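Local coordinates for protein AA9 family lytic polysaccharide monooxygenase cel61B (Hypocrea jecorina, PDB 2VTC) that oxidatively cleaves crystalline and amorphous polysaccharides such as cellulose at their glycosidic bonds, using an active-site copper, a reducing agent and O2 or H2O2, at residues A[99-113]-A[149-163]. Numbering follows the deposited sequence.
Sequences FQWGPGVWPHPYGPI and WAQQDLINQGNKWTV. With NI (nickel (II) ion), chain E; NAG (2-acetamido-2-deoxy-beta-D-glucopyranose), chain C; NAG (2-acetamido-2-deoxy-beta-D-glucopyranose), chain B.
F99 and W161 form an antiparallel hydrogen-bonded pair between strands 99-102 and 160-163, F99 N lying 2.9 Å from W161 O; beyond it W101 N meets N159 O in a nearly straight bond (171°), and the loop 103-112 then arches over helix 150-156. Q151 ties that loop down with both ends of its amide. Its chain, extended beyond CG (chi2 176°), carries Q151 OE1 to 2.9 Å from W106 NE1, close to the indole plane, while Q151 NE2 donates to P112 O (3.0 Å) from above the carbonyl plane. Backbone Q151 N adds a longer bond to G111 O. With an alanine in place of Q151, W106 NE1 and P112 O would probably both lose their amide partner, and the loop would be held less firmly to the helix. On one face of the W106 indole sits L154 CD2, a CH-pi contact to the five-membered ring; I155 CG1 approaches W106 O. I113 CD1 lies over the six-membered ring of W161, 3.7 Å from its centroid, and I113 CG1 packs on A150 CB. W149 offers an indole face to the G111 backbone, G111 N being 3.3 Å from W149 CG. Past W106, H108 NE2 binds nickel at 2.1 Å, with H20 and Y195 completing the protein ligands. The helix thus underlies the loop bearing one histidine of the histidine brace, the copper site characteristic of AA9 monooxygenases, here occupied by nickel.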
ATOM      1  N   PHE A  99       8.594  -3.063  -3.825  1.00 23.16           N
ATOM      2  CA  PHE A  99       8.378  -1.696  -3.375  1.00 23.09           C
ATOM      3  C   PHE A  99       9.593  -1.277  -2.554  1.00 23.79           C
ATOM      4  O   PHE A  99       9.996  -1.994  -1.635  1.00 24.15           O
ATOM      5  CB  PHE A  99       7.101  -1.580  -2.528  1.00 23.05           C
ATOM      6  CG  PHE A  99       5.832  -1.879  -3.282  1.00 23.14           C
ATOM      7  CD1 PHE A  99       5.198  -0.869  -4.007  1.00 23.18           C
ATOM      8  CD2 PHE A  99       5.254  -3.149  -3.245  1.00 23.45           C
ATOM      9  CE1 PHE A  99       4.000  -1.122  -4.702  1.00 22.61           C
ATOM     10  CE2 PHE A  99       4.059  -3.427  -3.943  1.00 23.78           C
ATOM     11  CZ  PHE A  99       3.438  -2.393  -4.671  1.00 22.36           C
ATOM     12  N   GLN A 100      10.164  -0.131  -2.901  1.00 23.78           N
ATOM     13  CA  GLN A 100      11.315   0.415  -2.183  1.00 23.50           C
ATOM     14  C   GLN A 100      10.889   1.605  -1.342  1.00 23.14           C
ATOM     15  O   GLN A 100      10.518   2.667  -1.856  1.00 23.47           O
ATOM     16  CB  GLN A 100      12.437   0.792  -3.161  1.00 23.68           C
ATOM     17  CG  GLN A 100      13.576   1.594  -2.523  1.00 24.24           C
ATOM     18  CD  GLN A 100      14.470   0.747  -1.617  1.00 24.00           C
ATOM     19  OE1 GLN A 100      14.425   0.862  -0.381  1.00 26.61           O
ATOM     20  NE2 GLN A 100      15.272  -0.100  -2.226  1.00 23.67           N
ATOM     21  N   TRP A 101      10.934   1.424  -0.025  1.00 22.79           N
ATOM     22  CA  TRP A 101      10.589   2.486   0.903  1.00 22.33           C
ATOM     23  C   TRP A 101      11.812   3.355   1.226  1.00 23.66           C
ATOM     24  O   TRP A 101      12.963   2.895   1.140  1.00 23.27           O
ATOM     25  CB  TRP A 101      10.009   1.899   2.197  1.00 22.00           C
ATOM     26  CG  TRP A 101       8.645   1.275   2.020  1.00 20.56           C
ATOM     27  CD1 TRP A 101       8.377   0.041   1.524  1.00 19.92           C
ATOM     28  CD2 TRP A 101       7.381   1.873   2.342  1.00 19.54           C
ATOM     29  NE1 TRP A 101       7.015  -0.177   1.509  1.00 20.41           N
ATOM     30  CE2 TRP A 101       6.381   0.925   2.019  1.00 19.97           C
ATOM     31  CE3 TRP A 101       6.997   3.110   2.887  1.00 18.84           C
ATOM     32  CZ2 TRP A 101       5.005   1.180   2.202  1.00 19.47           C
ATOM     33  CZ3 TRP A 101       5.623   3.375   3.078  1.00 19.84           C
ATOM     34  CH2 TRP A 101       4.643   2.396   2.726  1.00 19.30           C
ATOM     35  N   GLY A 102      11.558   4.605   1.583  1.00 24.76           N
ATOM     36  CA  GLY A 102      12.655   5.536   1.850  1.00 26.73           C
ATOM     37  C   GLY A 102      12.158   6.929   2.153  1.00 27.43           C
ATOM     38  O   GLY A 102      10.944   7.132   2.327  1.00 27.77           O
ATOM     39  N   PRO A 103      13.078   7.916   2.193  1.00 28.26           N
ATOM     40  CA  PRO A 103      14.527   7.815   1.893  1.00 28.89           C
ATOM     41  C   PRO A 103      15.387   7.201   3.017  1.00 29.47           C
ATOM     42  O   PRO A 103      16.502   6.722   2.752  1.00 30.72           O
ATOM     43  CB  PRO A 103      14.942   9.274   1.662  1.00 29.42           C
ATOM     44  CG  PRO A 103      13.968  10.088   2.492  1.00 27.74           C
ATOM     45  CD  PRO A 103      12.672   9.284   2.568  1.00 28.18           C
ATOM     46  N   GLY A 104      14.884   7.229   4.245  1.00 29.17           N
ATOM     47  CA  GLY A 104      15.618   6.659   5.381  1.00 29.07           C
ATOM     48  C   GLY A 104      15.181   5.242   5.715  1.00 28.80           C
ATOM     49  O   GLY A 104      14.189   4.743   5.188  1.00 28.56           O
ATOM     50  N   VAL A 105      15.943   4.584   6.589  1.00 27.79           N
ATOM     51  CA  VAL A 105      15.580   3.262   7.107  1.00 26.97           C
ATOM     52  C   VAL A 105      14.192   3.296   7.763  1.00 26.37           C
ATOM     53  O   VAL A 105      13.867   4.227   8.506  1.00 25.72           O
ATOM     54  CB  VAL A 105      16.661   2.737   8.106  1.00 26.72           C
ATOM     55  CG1 VAL A 105      16.320   1.331   8.587  1.00 27.39           C
ATOM     56  CG2 VAL A 105      18.032   2.726   7.422  1.00 27.81           C
ATOM     57  N   TRP A 106      13.356   2.302   7.458  1.00 26.15           N
ATOM     58  CA  TRP A 106      12.024   2.238   8.068  1.00 25.35           C
ATOM     59  C   TRP A 106      12.089   2.152   9.620  1.00 25.68           C
ATOM     60  O   TRP A 106      12.738   1.246  10.153  1.00 25.75           O
ATOM     61  CB  TRP A 106      11.187   1.095   7.465  1.00 24.55           C
ATOM     62  CG  TRP A 106       9.781   1.010   8.010  1.00 22.56           C
ATOM     63  CD1 TRP A 106       9.276   0.022   8.809  1.00 21.32           C
ATOM     64  CD2 TRP A 106       8.703   1.932   7.787  1.00 21.34           C
ATOM     65  NE1 TRP A 106       7.970   0.271   9.110  1.00 21.97           N
ATOM     66  CE2 TRP A 106       7.584   1.439   8.499  1.00 22.15           C
ATOM     67  CE3 TRP A 106       8.571   3.122   7.051  1.00 21.60           C
ATOM     68  CZ2 TRP A 106       6.336   2.094   8.505  1.00 22.05           C
ATOM     69  CZ3 TRP A 106       7.328   3.781   7.071  1.00 21.68           C
ATOM     70  CH2 TRP A 106       6.235   3.268   7.791  1.00 21.11           C
ATOM     71  N   PRO A 107      11.460   3.118  10.327  1.00 25.52           N
ATOM     72  CA  PRO A 107      11.500   3.251  11.812  1.00 25.91           C
ATOM     73  C   PRO A 107      10.875   2.195  12.756  1.00 25.89           C
ATOM     74  O   PRO A 107      10.930   2.395  13.968  1.00 25.31           O
ATOM     75  CB  PRO A 107      11.055   4.681  12.079  1.00 26.72           C
ATOM     76  CG  PRO A 107      10.210   5.013  10.904  1.00 25.20           C
ATOM     77  CD  PRO A 107      10.738   4.252   9.717  1.00 26.07           C
ATOM     78  N   HIS A 108      10.099   1.215  12.291  1.00 25.26           N
ATOM     79  CA  HIS A 108       8.770   0.873  12.836  1.00 24.18           C
ATOM     80  C   HIS A 108       8.809  -0.660  12.728  1.00 23.53           C
ATOM     81  O   HIS A 108       8.447  -1.224  11.698  1.00 22.83           O
ATOM     82  CB  HIS A 108       7.535   1.430  12.138  1.00 24.48           C
ATOM     83  CG  HIS A 108       7.291   2.876  12.418  1.00 24.67           C
ATOM     84  ND1 HIS A 108       7.547   3.460  13.645  1.00 24.40           N
ATOM     85  CD2 HIS A 108       6.823   3.860  11.618  1.00 22.95           C
ATOM     86  CE1 HIS A 108       7.254   4.746  13.581  1.00 26.44           C
ATOM     87  NE2 HIS A 108       6.805   5.012  12.366  1.00 22.74           N
ATOM     88  N   PRO A 109       9.362  -1.349  13.757  1.00 22.53           N
ATOM     89  CA  PRO A 109       9.569  -2.798  13.648  1.00 22.24           C
ATOM     90  C   PRO A 109       8.345  -3.654  13.999  1.00 21.26           C
ATOM     91  O   PRO A 109       8.388  -4.876  13.792  1.00 20.82           O
ATOM     92  CB  PRO A 109      10.697  -3.050  14.670  1.00 21.90           C
ATOM     93  CG  PRO A 109      10.393  -2.083  15.756  1.00 22.41           C
ATOM     94  CD  PRO A 109       9.905  -0.814  15.026  1.00 23.14           C
ATOM     95  N   TYR A 110       7.280  -3.029  14.491  1.00 20.75           N
ATOM     96  CA  TYR A 110       6.051  -3.721  14.868  1.00 20.36           C
ATOM     97  C   TYR A 110       4.923  -3.528  13.850  1.00 20.55           C
ATOM     98  O   TYR A 110       4.538  -2.392  13.560  1.00 20.91           O
ATOM     99  CB  TYR A 110       5.536  -3.213  16.212  1.00 21.62           C
ATOM    100  CG  TYR A 110       6.446  -3.456  17.414  1.00 21.41           C
ATOM    101  CD1 TYR A 110       6.330  -4.630  18.155  1.00 24.36           C
ATOM    102  CD2 TYR A 110       7.391  -2.510  17.804  1.00 22.84           C
ATOM    103  CE1 TYR A 110       7.142  -4.855  19.272  1.00 24.96           C
ATOM    104  CE2 TYR A 110       8.217  -2.728  18.918  1.00 24.96           C
ATOM    105  CZ  TYR A 110       8.076  -3.907  19.633  1.00 25.23           C
ATOM    106  OH  TYR A 110       8.877  -4.142  20.737  1.00 24.72           O
ATOM    107  N   GLY A 111       4.365  -4.631  13.362  1.00 18.82           N
ATOM    108  CA  GLY A 111       3.156  -4.560  12.550  1.00 18.11           C
ATOM    109  C   GLY A 111       3.178  -5.346  11.256  1.00 16.90           C
ATOM    110  O   GLY A 111       4.254  -5.673  10.713  1.00 16.81           O
ATOM    111  N   PRO A 112       1.964  -5.610  10.720  1.00 17.42           N
ATOM    112  CA  PRO A 112       1.820  -6.363   9.474  1.00 17.41           C
ATOM    113  C   PRO A 112       1.989  -5.506   8.210  1.00 16.75           C
ATOM    114  O   PRO A 112       2.017  -4.276   8.273  1.00 17.08           O
ATOM    115  CB  PRO A 112       0.382  -6.868   9.548  1.00 17.22           C
ATOM    116  CG  PRO A 112      -0.360  -5.730  10.246  1.00 18.56           C
ATOM    117  CD  PRO A 112       0.659  -5.234  11.289  1.00 17.21           C
ATOM    118  N   ILE A 113       2.071  -6.198   7.086  1.00 16.62           N
ATOM    119  CA  ILE A 113       2.189  -5.577   5.761  1.00 16.61           C
ATOM    120  C   ILE A 113       1.152  -6.223   4.854  1.00 16.70           C
ATOM    121  O   ILE A 113       1.061  -7.453   4.800  1.00 16.38           O
ATOM    122  CB  ILE A 113       3.614  -5.799   5.168  1.00 17.19           C
ATOM    123  CG1 ILE A 113       4.679  -5.202   6.111  1.00 17.14           C
ATOM    124  CG2 ILE A 113       3.705  -5.220   3.753  1.00 16.59           C
ATOM    125  CD1 ILE A 113       6.092  -5.271   5.582  1.00 18.38           C
ATOM    126  N   TRP A 149       7.874  -9.390  13.479  1.00 19.10           N
ATOM    127  CA  TRP A 149       6.870  -8.880  12.515  1.00 19.43           C
ATOM    128  C   TRP A 149       7.405  -8.677  11.101  1.00 19.38           C
ATOM    129  O   TRP A 149       8.601  -8.441  10.875  1.00 19.37           O
ATOM    130  CB  TRP A 149       6.333  -7.540  13.015  1.00 18.88           C
ATOM    131  CG  TRP A 149       5.441  -7.636  14.176  1.00 18.93           C
ATOM    132  CD1 TRP A 149       5.788  -7.487  15.508  1.00 18.07           C
ATOM    133  CD2 TRP A 149       4.035  -7.885  14.156  1.00 17.95           C
ATOM    134  NE1 TRP A 149       4.673  -7.640  16.301  1.00 17.74           N
ATOM    135  CE2 TRP A 149       3.583  -7.885  15.501  1.00 18.70           C
ATOM    136  CE3 TRP A 149       3.108  -8.132  13.126  1.00 18.42           C
ATOM    137  CZ2 TRP A 149       2.246  -8.128  15.846  1.00 16.44           C
ATOM    138  CZ3 TRP A 149       1.770  -8.352  13.472  1.00 17.84           C
ATOM    139  CH2 TRP A 149       1.346  -8.325  14.810  1.00 19.48           C
ATOM    140  N   ALA A 150       6.483  -8.730  10.137  1.00 19.93           N
ATOM    141  CA  ALA A 150       6.807  -8.402   8.746  1.00 19.77           C
ATOM    142  C   ALA A 150       7.572  -7.079   8.613  1.00 19.25           C
ATOM    143  O   ALA A 150       8.488  -6.981   7.801  1.00 19.70           O
ATOM    144  CB  ALA A 150       5.519  -8.372   7.896  1.00 20.35           C
ATOM    145  N   GLN A 151       7.208  -6.071   9.407  1.00 19.91           N
ATOM    146  CA  GLN A 151       7.897  -4.765   9.294  1.00 20.04           C
ATOM    147  C   GLN A 151       9.375  -4.802   9.721  1.00 21.03           C
ATOM    148  O   GLN A 151      10.207  -4.083   9.167  1.00 20.38           O
ATOM    149  CB  GLN A 151       7.105  -3.666   9.987  1.00 20.30           C
ATOM    150  CG  GLN A 151       5.945  -3.140   9.087  1.00 19.24           C
ATOM    151  CD  GLN A 151       5.087  -2.116   9.764  1.00 16.99           C
ATOM    152  OE1 GLN A 151       5.564  -1.057  10.164  1.00 19.42           O
ATOM    153  NE2 GLN A 151       3.793  -2.413   9.897  1.00 16.98           N
ATOM    154  N   GLN A 152       9.703  -5.671  10.681  1.00 22.46           N
ATOM    155  CA  GLN A 152      11.118  -5.925  11.000  1.00 23.56           C
ATOM    156  C   GLN A 152      11.835  -6.584   9.813  1.00 23.23           C
ATOM    157  O   GLN A 152      12.969  -6.215   9.473  1.00 23.80           O
ATOM    158  CB  GLN A 152      11.248  -6.742  12.302  1.00 23.57           C
ATOM    159  CG  GLN A 152      12.696  -7.050  12.733  1.00 26.64           C
ATOM    160  CD  GLN A 152      13.556  -5.813  12.927  1.00 27.16           C
ATOM    161  OE1 GLN A 152      14.526  -5.609  12.203  1.00 32.27           O
ATOM    162  NE2 GLN A 152      13.215  -4.995  13.904  1.00 30.27           N
ATOM    163  N   ASP A 153      11.162  -7.526   9.148  1.00 23.56           N
ATOM    164  CA  ASP A 153      11.702  -8.127   7.933  1.00 24.61           C
ATOM    165  C   ASP A 153      11.947  -7.087   6.842  1.00 24.90           C
ATOM    166  O   ASP A 153      12.966  -7.147   6.158  1.00 26.12           O
ATOM    167  CB  ASP A 153      10.834  -9.289   7.438  1.00 24.37           C
ATOM    168  CG  ASP A 153      10.837 -10.466   8.410  1.00 26.25           C
ATOM    169  OD1 ASP A 153      11.816 -10.584   9.181  1.00 28.27           O
ATOM    170  OD2 ASP A 153       9.872 -11.249   8.405  1.00 27.51           O
ATOM    171  N   LEU A 154      11.050  -6.101   6.725  1.00 25.19           N
ATOM    172  CA  LEU A 154      11.235  -5.024   5.748  1.00 25.32           C
ATOM    173  C   LEU A 154      12.535  -4.254   6.017  1.00 25.41           C
ATOM    174  O   LEU A 154      13.334  -4.017   5.100  1.00 24.46           O
ATOM    175  CB  LEU A 154      10.025  -4.071   5.792  1.00 25.38           C
ATOM    176  CG  LEU A 154      10.063  -2.792   4.955  1.00 25.36           C
ATOM    177  CD1 LEU A 154       9.944  -3.117   3.487  1.00 27.32           C
ATOM    178  CD2 LEU A 154       8.913  -1.884   5.396  1.00 26.19           C
ATOM    179  N   ILE A 155      12.745  -3.892   7.283  1.00 25.88           N
ATOM    180  CA  ILE A 155      13.949  -3.167   7.705  1.00 27.52           C
ATOM    181  C   ILE A 155      15.194  -3.991   7.353  1.00 28.45           C
ATOM    182  O   ILE A 155      16.153  -3.461   6.767  1.00 29.19           O
ATOM    183  CB  ILE A 155      13.922  -2.847   9.214  1.00 27.17           C
ATOM    184  CG1 ILE A 155      12.777  -1.880   9.539  1.00 27.39           C
ATOM    185  CG2 ILE A 155      15.282  -2.265   9.685  1.00 26.99           C
ATOM    186  CD1 ILE A 155      12.377  -1.814  11.010  1.00 27.67           C
ATOM    187  N   ASN A 156      15.156  -5.284   7.680  1.00 29.63           N
ATOM    188  CA  ASN A 156      16.263  -6.209   7.399  1.00 30.60           C
ATOM    189  C   ASN A 156      16.485  -6.561   5.915  1.00 31.27           C
ATOM    190  O   ASN A 156      17.510  -7.169   5.558  1.00 31.69           O
ATOM    191  CB  ASN A 156      16.109  -7.497   8.237  1.00 31.07           C
ATOM    192  CG  ASN A 156      16.118  -7.231   9.753  1.00 31.49           C
ATOM    193  OD1 ASN A 156      16.748  -6.286  10.239  1.00 34.18           O
ATOM    194  ND2 ASN A 156      15.413  -8.065  10.496  1.00 34.36           N
ATOM    195  N   GLN A 157      15.536  -6.191   5.047  1.00 30.77           N
ATOM    196  CA  GLN A 157      15.675  -6.423   3.603  1.00 30.78           C
ATOM    197  C   GLN A 157      15.980  -5.127   2.842  1.00 30.02           C
ATOM    198  O   GLN A 157      15.734  -5.034   1.626  1.00 30.19           O
ATOM    199  CB  GLN A 157      14.404  -7.050   3.013  1.00 31.02           C
ATOM    200  CG  GLN A 157      14.047  -8.447   3.484  1.00 32.34           C
ATOM    201  CD  GLN A 157      12.571  -8.790   3.251  1.00 32.13           C
ATOM    202  OE1 GLN A 157      11.797  -8.003   2.650  1.00 34.82           O
ATOM    203  NE2 GLN A 157      12.170  -9.966   3.715  1.00 32.97           N
ATOM    204  N   GLY A 158      16.491  -4.125   3.550  1.00 28.81           N
ATOM    205  CA  GLY A 158      16.884  -2.856   2.934  1.00 28.65           C
ATOM    206  C   GLY A 158      15.698  -2.023   2.478  1.00 28.02           C
ATOM    207  O   GLY A 158      15.773  -1.339   1.449  1.00 27.93           O
ATOM    208  N   ASN A 159      14.613  -2.067   3.256  1.00 27.22           N
ATOM    209  CA  ASN A 159      13.421  -1.254   2.974  1.00 27.12           C
ATOM    210  C   ASN A 159      12.655  -1.718   1.739  1.00 26.87           C
ATOM    211  O   ASN A 159      11.885  -0.935   1.178  1.00 26.92           O
ATOM    212  CB  ASN A 159      13.791   0.232   2.827  1.00 27.32           C
ATOM    213  CG  ASN A 159      13.685   1.014   4.128  1.00 26.66           C
ATOM    214  OD1 ASN A 159      13.408   2.216   4.109  1.00 26.79           O
ATOM    215  ND2 ASN A 159      13.907   0.347   5.262  1.00 25.89           N
ATOM    216  N   LYS A 160      12.875  -2.966   1.329  1.00 26.21           N
ATOM    217  CA  LYS A 160      12.233  -3.553   0.142  1.00 26.32           C
ATOM    218  C   LYS A 160      11.182  -4.587   0.533  1.00 26.67           C
ATOM    219  O   LYS A 160      11.409  -5.387   1.436  1.00 27.33           O
ATOM    220  CB  LYS A 160      13.269  -4.228  -0.761  1.00 26.97           C
ATOM    221  CG  LYS A 160      14.178  -3.266  -1.512  1.00 28.55           C
ATOM    222  CD  LYS A 160      15.423  -3.976  -2.013  1.00 33.53           C
ATOM    223  CE  LYS A 160      16.507  -2.992  -2.438  1.00 36.75           C
ATOM    224  NZ  LYS A 160      17.015  -2.116  -1.325  1.00 36.40           N
ATOM    225  N   TRP A 161      10.037  -4.583  -0.157  1.00 25.38           N
ATOM    226  CA  TRP A 161       9.026  -5.628   0.020  1.00 23.97           C
ATOM    227  C   TRP A 161       8.560  -6.181  -1.329  1.00 23.97           C
ATOM    228  O   TRP A 161       8.175  -5.413  -2.218  1.00 23.81           O
ATOM    229  CB  TRP A 161       7.810  -5.128   0.824  1.00 23.71           C
ATOM    230  CG  TRP A 161       7.065  -6.279   1.414  1.00 24.08           C
ATOM    231  CD1 TRP A 161       5.899  -6.844   0.961  1.00 23.77           C
ATOM    232  CD2 TRP A 161       7.467  -7.049   2.555  1.00 23.89           C
ATOM    233  NE1 TRP A 161       5.556  -7.919   1.759  1.00 24.75           N
ATOM    234  CE2 TRP A 161       6.507  -8.065   2.740  1.00 24.17           C
ATOM    235  CE3 TRP A 161       8.568  -6.977   3.434  1.00 24.50           C
ATOM    236  CZ2 TRP A 161       6.600  -9.007   3.774  1.00 24.08           C
ATOM    237  CZ3 TRP A 161       8.657  -7.908   4.458  1.00 23.94           C
ATOM    238  CH2 TRP A 161       7.676  -8.907   4.622  1.00 24.54           C
ATOM    239  N   THR A 162       8.589  -7.502  -1.462  1.00 23.35           N
ATOM    240  CA  THR A 162       8.220  -8.187  -2.712  1.00 24.01           C
ATOM    241  C   THR A 162       6.757  -8.608  -2.677  1.00 23.46           C
ATOM    242  O   THR A 162       6.299  -9.239  -1.712  1.00 23.71           O
ATOM    243  CB  THR A 162       9.110  -9.435  -2.966  1.00 24.54           C
ATOM    244  OG1 THR A 162      10.458  -9.015  -3.210  1.00 25.98           O
ATOM    245  CG2 THR A 162       8.614 -10.245  -4.177  1.00 25.66           C
ATOM    246  N   VAL A 163       6.032  -8.248  -3.739  1.00 23.00           N
ATOM    247  CA  VAL A 163       4.639  -8.637  -3.919  1.00 22.54           C
ATOM    248  C   VAL A 163       4.465  -9.226  -5.318  1.00 22.62           C
ATOM    249  O   VAL A 163       4.775  -8.564  -6.301  1.00 22.82           O
ATOM    250  CB  VAL A 163       3.671  -7.417  -3.746  1.00 21.89           C
ATOM    251  CG1 VAL A 163       2.235  -7.828  -3.970  1.00 22.68           C
ATOM    252  CG2 VAL A 163       3.807  -6.832  -2.342  1.00 21.35           C
TER
HETATM  253 NI    NI E1231       6.531   6.782  11.354  1.00 23.54          NI
HETATM  254  C1  NAG C   1      14.828   4.653  -4.857  1.00 28.39           C
HETATM  255  C2  NAG C   1      15.979   5.602  -5.215  1.00 29.39           C
HETATM  256  C3  NAG C   1      17.134   5.535  -4.190  1.00 30.61           C
HETATM  257  C4  NAG C   1      16.641   5.585  -2.733  1.00 31.65           C
HETATM  258  C5  NAG C   1      15.379   4.719  -2.556  1.00 29.47           C
HETATM  259  C6  NAG C   1      14.738   4.816  -1.175  1.00 25.78           C
HETATM  260  C7  NAG C   1      16.612   6.338  -7.460  1.00 30.02           C
HETATM  261  C8  NAG C   1      17.289   5.966  -8.745  1.00 30.04           C
HETATM  262  N2  NAG C   1      16.499   5.362  -6.552  1.00 30.85           N
HETATM  263  O3  NAG C   1      18.049   6.594  -4.438  1.00 32.43           O
HETATM  264  O4  NAG C   1      17.643   5.116  -1.839  1.00 33.19           O
HETATM  265  O5  NAG C   1      14.398   5.019  -3.551  1.00 28.59           O
HETATM  266  O6  NAG C   1      14.615   6.147  -0.732  1.00 26.29           O
HETATM  267  O7  NAG C   1      16.195   7.485  -7.280  1.00 31.27           O
HETATM  268  C1  NAG B   2      18.136   6.176  -0.998  1.00 36.45           C
HETATM  269  C2  NAG B   2      18.746   5.563   0.268  1.00 37.03           C
HETATM  270  C3  NAG B   2      19.539   6.585   1.096  1.00 39.17           C
HETATM  271  C4  NAG B   2      20.428   7.482   0.231  1.00 40.28           C
HETATM  272  C5  NAG B   2      19.615   8.058  -0.933  1.00 39.85           C
HETATM  273  C6  NAG B   2      20.463   8.953  -1.838  1.00 40.13           C
HETATM  274  C7  NAG B   2      17.486   3.630   1.134  1.00 31.00           C
HETATM  275  C8  NAG B   2      16.507   3.153   2.160  1.00 30.56           C
HETATM  276  N2  NAG B   2      17.726   4.944   1.110  1.00 34.11           N
HETATM  277  O3  NAG B   2      20.351   5.880   2.010  1.00 40.76           O
HETATM  278  O4  NAG B   2      20.997   8.518   1.010  1.00 42.67           O
HETATM  279  O5  NAG B   2      19.085   6.978  -1.692  1.00 38.19           O
HETATM  280  O6  NAG B   2      21.499   8.188  -2.420  1.00 40.43           O
HETATM  281  O7  NAG B   2      17.988   2.816   0.362  1.00 31.06           O
HETATM  282  O   HOH W   1       9.274  -7.301  14.982  1.00 22.80           O
HETATM  283  O   HOH W   2       8.192   7.736  12.329  1.00 27.02           O
HETATM  284  O   HOH W   3       5.641   7.056  12.129  1.00 11.52           O